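Long-range contact in imelysin-like protein (Psychrobacter arcticus, PDB 3PF0), which belongs to the imelysin-like (M75 peptidase) family and is of unknown function, though it has been proposed to be a metalloendopeptidase: residues Ala48-Val58 with Thr220-Phe231. Residues are numbered along the deposited sequence; the frame is centred on the assembly and turned at random.
Sequences AETEKTYLTHV and TAESDQGLNQWF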
loop_
_atom_site.group_PDB
_atom_site.type_symbol
_atom_site.label_atom_id
_atom_site.label_comp_id
_atom_site.label_asym_id
_atom_site.label_seq_id
_atom_site.Cartn_x
_atom_site.Cartn_y
_atom_site.Cartn_z
ATOM N N ALA A 48 -28.326 11.201 1.385
ATOM C CA ALA A 48 -27.360 11.901 0.540
ATOM C C ALA A 48 -26.360 12.687 1.395
ATOM O O ALA A 48 -25.178 12.725 1.059
ATOM C CB ALA A 48 -28.080 12.833 -0.419
ATOM N N GLU A 49 -26.831 13.255 2.527
ATOM C CA GLU A 49 -26.027 14.035 3.459
ATOM C C GLU A 49 -25.098 13.143 4.286
ATOM O O GLU A 49 -23.924 13.494 4.434
ATOM C CB GLU A 49 -26.919 14.891 4.369
ATOM C CG GLU A 49 -26.283 16.212 4.792
ATOM C CD GLU A 49 -25.790 17.132 3.686
ATOM O OE1 GLU A 49 -26.494 17.279 2.659
ATOM O OE2 GLU A 49 -24.697 17.721 3.856
ATOM N N THR A 50 -25.602 11.988 4.798
ATOM C CA THR A 50 -24.816 11.012 5.574
ATOM C C THR A 50 -23.669 10.491 4.703
ATOM O O THR A 50 -22.538 10.390 5.182
ATOM C CB THR A 50 -25.720 9.868 6.093
ATOM O OG1 THR A 50 -26.643 10.409 7.030
ATOM C CG2 THR A 50 -24.935 8.716 6.751
ATOM N N GLU A 51 -23.969 10.193 3.419
ATOM C CA GLU A 51 -23.008 9.702 2.440
ATOM C C GLU A 51 -21.951 10.764 2.155
ATOM O O GLU A 51 -20.765 10.446 2.181
ATOM C CB GLU A 51 -23.731 9.299 1.154
ATOM C CG GLU A 51 -23.019 8.224 0.360
ATOM C CD GLU A 51 -23.883 7.653 -0.744
ATOM O OE1 GLU A 51 -24.866 6.945 -0.427
ATOM O OE2 GLU A 51 -23.582 7.921 -1.929
ATOM N N LYS A 52 -22.376 12.029 1.921
ATOM C CA LYS A 52 -21.486 13.169 1.676
ATOM C C LYS A 52 -20.499 13.343 2.854
ATOM O O LYS A 52 -19.293 13.472 2.620
ATOM C CB LYS A 52 -22.314 14.450 1.455
ATOM C CG LYS A 52 -21.493 15.711 1.197
ATOM C CD LYS A 52 -22.383 16.937 1.105
ATOM C CE LYS A 52 -21.615 18.179 0.742
ATOM N NZ LYS A 52 -22.497 19.374 0.758
ATOM N N THR A 53 -21.021 13.309 4.102
ATOM C CA THR A 53 -20.272 13.447 5.361
ATOM C C THR A 53 -19.245 12.303 5.499
ATOM O O THR A 53 -18.092 12.574 5.853
ATOM C CB THR A 53 -21.261 13.505 6.553
ATOM O OG1 THR A 53 -22.105 14.654 6.412
ATOM C CG2 THR A 53 -20.566 13.558 7.911
ATOM N N TYR A 54 -19.650 11.045 5.203
ATOM C CA TYR A 54 -18.752 9.888 5.298
ATOM C C TYR A 54 -17.601 10.005 4.294
ATOM O O TYR A 54 -16.448 9.859 4.699
ATOM C CB TYR A 54 -19.506 8.554 5.129
ATOM C CG TYR A 54 -18.597 7.342 5.084
ATOM C CD1 TYR A 54 -17.967 6.875 6.236
ATOM C CD2 TYR A 54 -18.371 6.662 3.893
ATOM C CE1 TYR A 54 -17.117 5.769 6.197
ATOM C CE2 TYR A 54 -17.517 5.559 3.839
ATOM C CZ TYR A 54 -16.896 5.113 4.995
ATOM O OH TYR A 54 -16.063 4.026 4.937
ATOM N N LEU A 55 -17.910 10.300 3.011
ATOM C CA LEU A 55 -16.927 10.457 1.927
ATOM C C LEU A 55 -15.962 11.627 2.205
ATOM O O LEU A 55 -14.781 11.515 1.893
ATOM C CB LEU A 55 -17.623 10.646 0.564
ATOM C CG LEU A 55 -18.391 9.435 -0.009
ATOM C CD1 LEU A 55 -19.339 9.869 -1.095
ATOM C CD2 LEU A 55 -17.443 8.341 -0.532
ATOM N N THR A 56 -16.450 12.716 2.832
ATOM C CA THR A 56 -15.628 13.871 3.224
ATOM C C THR A 56 -14.666 13.436 4.343
ATOM O O THR A 56 -13.495 13.824 4.327
ATOM C CB THR A 56 -16.525 15.055 3.631
ATOM O OG1 THR A 56 -17.365 15.388 2.526
ATOM C CG2 THR A 56 -15.733 16.286 4.046
ATOM N N HIS A 57 -15.158 12.603 5.280
ATOM C CA HIS A 57 -14.376 12.077 6.397
ATOM C C HIS A 57 -13.287 11.095 5.872
ATOM O O HIS A 57 -12.166 11.098 6.382
ATOM C CB HIS A 57 -15.321 11.426 7.435
ATOM C CG HIS A 57 -14.739 10.265 8.173
ATOM N ND1 HIS A 57 -13.944 10.446 9.284
ATOM C CD2 HIS A 57 -14.867 8.940 7.936
ATOM C CE1 HIS A 57 -13.596 9.233 9.676
ATOM N NE2 HIS A 57 -14.132 8.297 8.896
ATOM N N VAL A 58 -13.609 10.298 4.841
ATOM C CA VAL A 58 -12.687 9.328 4.242
ATOM C C VAL A 58 -11.520 10.076 3.569
ATOM O O VAL A 58 -10.360 9.688 3.737
ATOM C CB VAL A 58 -13.456 8.388 3.265
ATOM C CG1 VAL A 58 -12.541 7.769 2.208
ATOM C CG2 VAL A 58 -14.212 7.310 4.037
ATOM N N THR A 220 -23.928 12.844 -4.356
ATOM C CA THR A 220 -24.494 11.721 -3.579
ATOM C C THR A 220 -26.020 11.565 -3.759
ATOM O O THR A 220 -26.528 10.448 -3.652
ATOM C CB THR A 220 -24.162 11.830 -2.082
ATOM O OG1 THR A 220 -24.594 13.097 -1.586
ATOM C CG2 THR A 220 -22.683 11.603 -1.782
ATOM N N ALA A 221 -26.735 12.670 -4.045
ATOM C CA ALA A 221 -28.185 12.678 -4.237
ATOM C C ALA A 221 -28.618 11.962 -5.523
ATOM O O ALA A 221 -29.719 11.410 -5.554
ATOM C CB ALA A 221 -28.697 14.107 -4.248
ATOM N N GLU A 222 -27.771 11.971 -6.574
ATOM C CA GLU A 222 -28.098 11.350 -7.866
ATOM C C GLU A 222 -27.404 9.991 -8.096
ATOM O O GLU A 222 -27.942 9.168 -8.843
ATOM C CB GLU A 222 -27.807 12.298 -9.050
ATOM C CG GLU A 222 -26.397 12.872 -9.105
ATOM C CD GLU A 222 -26.310 14.383 -8.988
ATOM O OE1 GLU A 222 -26.807 14.940 -7.980
ATOM O OE2 GLU A 222 -25.712 15.008 -9.893
ATOM N N SER A 223 -26.222 9.756 -7.484
ATOM C CA SER A 223 -25.504 8.487 -7.653
ATOM C C SER A 223 -24.632 8.149 -6.451
ATOM O O SER A 223 -24.145 9.049 -5.764
ATOM C CB SER A 223 -24.638 8.510 -8.913
ATOM O OG SER A 223 -23.508 9.359 -8.782
ATOM N N ASP A 224 -24.394 6.838 -6.245
ATOM C CA ASP A 224 -23.538 6.303 -5.184
ATOM C C ASP A 224 -22.134 5.968 -5.745
ATOM O O ASP A 224 -21.470 5.054 -5.246
ATOM C CB ASP A 224 -24.196 5.071 -4.517
ATOM C CG ASP A 224 -24.647 3.939 -5.442
ATOM O OD1 ASP A 224 -24.305 3.977 -6.651
ATOM O OD2 ASP A 224 -25.342 3.017 -4.955
ATOM N N GLN A 225 -21.696 6.728 -6.781
ATOM C CA GLN A 225 -20.412 6.591 -7.491
ATOM C C GLN A 225 -19.209 6.580 -6.530
ATOM O O GLN A 225 -18.318 5.739 -6.675
ATOM C CB GLN A 225 -20.244 7.724 -8.523
ATOM C CG GLN A 225 -19.070 7.524 -9.487
ATOM C CD GLN A 225 -18.678 8.799 -10.196
ATOM O OE1 GLN A 225 -19.400 9.310 -11.063
ATOM N NE2 GLN A 225 -17.503 9.325 -9.866
ATOM N N GLY A 226 -19.210 7.507 -5.572
ATOM C CA GLY A 226 -18.149 7.659 -4.585
ATOM C C GLY A 226 -18.025 6.496 -3.625
ATOM O O GLY A 226 -16.935 5.930 -3.477
ATOM N N LEU A 227 -19.146 6.139 -2.970
ATOM C CA LEU A 227 -19.217 5.041 -2.013
ATOM C C LEU A 227 -18.877 3.707 -2.699
ATOM O O LEU A 227 -18.138 2.898 -2.126
ATOM C CB LEU A 227 -20.615 4.994 -1.382
ATOM C CG LEU A 227 -20.748 4.236 -0.059
ATOM C CD1 LEU A 227 -20.312 5.105 1.121
ATOM C CD2 LEU A 227 -22.178 3.757 0.146
ATOM N N ASN A 228 -19.356 3.514 -3.947
ATOM C CA ASN A 228 -19.094 2.295 -4.712
ATOM C C ASN A 228 -17.598 2.148 -5.028
ATOM O O ASN A 228 -17.044 1.068 -4.820
ATOM C CB ASN A 228 -19.921 2.249 -6.002
ATOM C CG ASN A 228 -19.973 0.868 -6.614
ATOM O OD1 ASN A 228 -20.628 -0.041 -6.096
ATOM N ND2 ASN A 228 -19.257 0.665 -7.710
ATOM N N GLN A 229 -16.946 3.236 -5.490
ATOM C CA GLN A 229 -15.530 3.240 -5.842
ATOM C C GLN A 229 -14.653 3.020 -4.619
ATOM O O GLN A 229 -13.680 2.273 -4.711
ATOM C CB GLN A 229 -15.128 4.549 -6.554
ATOM C CG GLN A 229 -13.793 4.413 -7.310
ATOM C CD GLN A 229 -13.585 5.396 -8.431
ATOM O OE1 GLN A 229 -13.986 6.567 -8.375
ATOM N NE2 GLN A 229 -12.872 4.952 -9.448
ATOM N N TRP A 230 -14.983 3.676 -3.491
ATOM C CA TRP A 230 -14.245 3.590 -2.234
ATOM C C TRP A 230 -14.206 2.141 -1.690
ATOM O O TRP A 230 -13.120 1.641 -1.404
ATOM C CB TRP A 230 -14.843 4.563 -1.195
ATOM C CG TRP A 230 -14.419 4.334 0.234
ATOM C CD1 TRP A 230 -15.226 3.990 1.275
ATOM C CD2 TRP A 230 -13.089 4.425 0.770
ATOM N NE1 TRP A 230 -14.490 3.883 2.433
ATOM C CE2 TRP A 230 -13.176 4.149 2.155
ATOM C CE3 TRP A 230 -11.824 4.691 0.211
ATOM C CZ2 TRP A 230 -12.052 4.144 2.993
ATOM C CZ3 TRP A 230 -10.712 4.679 1.040
ATOM C CH2 TRP A 230 -10.832 4.420 2.416
ATOM N N PHE A 231 -15.367 1.475 -1.558
ATOM C CA PHE A 231 -15.412 0.123 -1.010
ATOM C C PHE A 231 -14.885 -0.925 -1.992
ATOM O O PHE A 231 -14.370 -1.955 -1.548
ATOM C CB PHE A 231 -16.814 -0.239 -0.516
ATOM C CG PHE A 231 -17.121 0.417 0.802
ATOM C CD1 PHE A 231 -16.607 -0.096 1.987
ATOM C CD2 PHE A 231 -17.879 1.579 0.859
ATOM C CE1 PHE A 231 -16.865 0.530 3.207
ATOM C CE2 PHE A 231 -18.125 2.212 2.078
ATOM C CZ PHE A 231 -17.618 1.681 3.242
#
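V58 sets its CG1 methyl squarely over the face of the W230 indole, 3.5 Å from the centroid of the six-membered ring and 2° off the normal, a CH-pi contact, while Y54 OH lies at the indole edge. With F231 these rings form an aromatic cluster where two helices of this all-helical imelysin-like fold, 48-84 and 225-250, start side by side, their first turns crossing at 42°. The edge contact is a hydrogen bond from W230 NE1 to Y54 OH (3.0 Å), with the hydroxyl tilted slightly from the indole plane. V58 serves both rings, since its other methyl, CG2, covers one face of the Y54 ring near the rim. The Y54 and F231 rings meet rim to rim with nearly parallel planes, and F231 CZ comes within 3.3 Å of Y54 OH; L288 of helix 286-292 touches both residues. W230 CD1 lies over one face of F231, toward the rim, and L227 CD1 meets its edge in plane.

The same L227 CD1 packs on Y54 CD2 at 3.7 Å, the two side chains crossing at about a right angle. Beside it, L55 lays CD2 on the backbone of G226, 3.6 Å from its C, and its CD1 meets T220 CG2 tip to tip. E51 points CG anti to its backbone N (chi1 -153°), bringing OE2 to 3.6 Å from D224 CA; this oxygen is buried by the contact and has no polar partner in the model, whereas D224 is held in a salt bridge to R355. At the start of helix 48-84, A48 O accepts from K52 N and, on the opposite face of its carbonyl plane, from T220 OG1 at 2.7 Å.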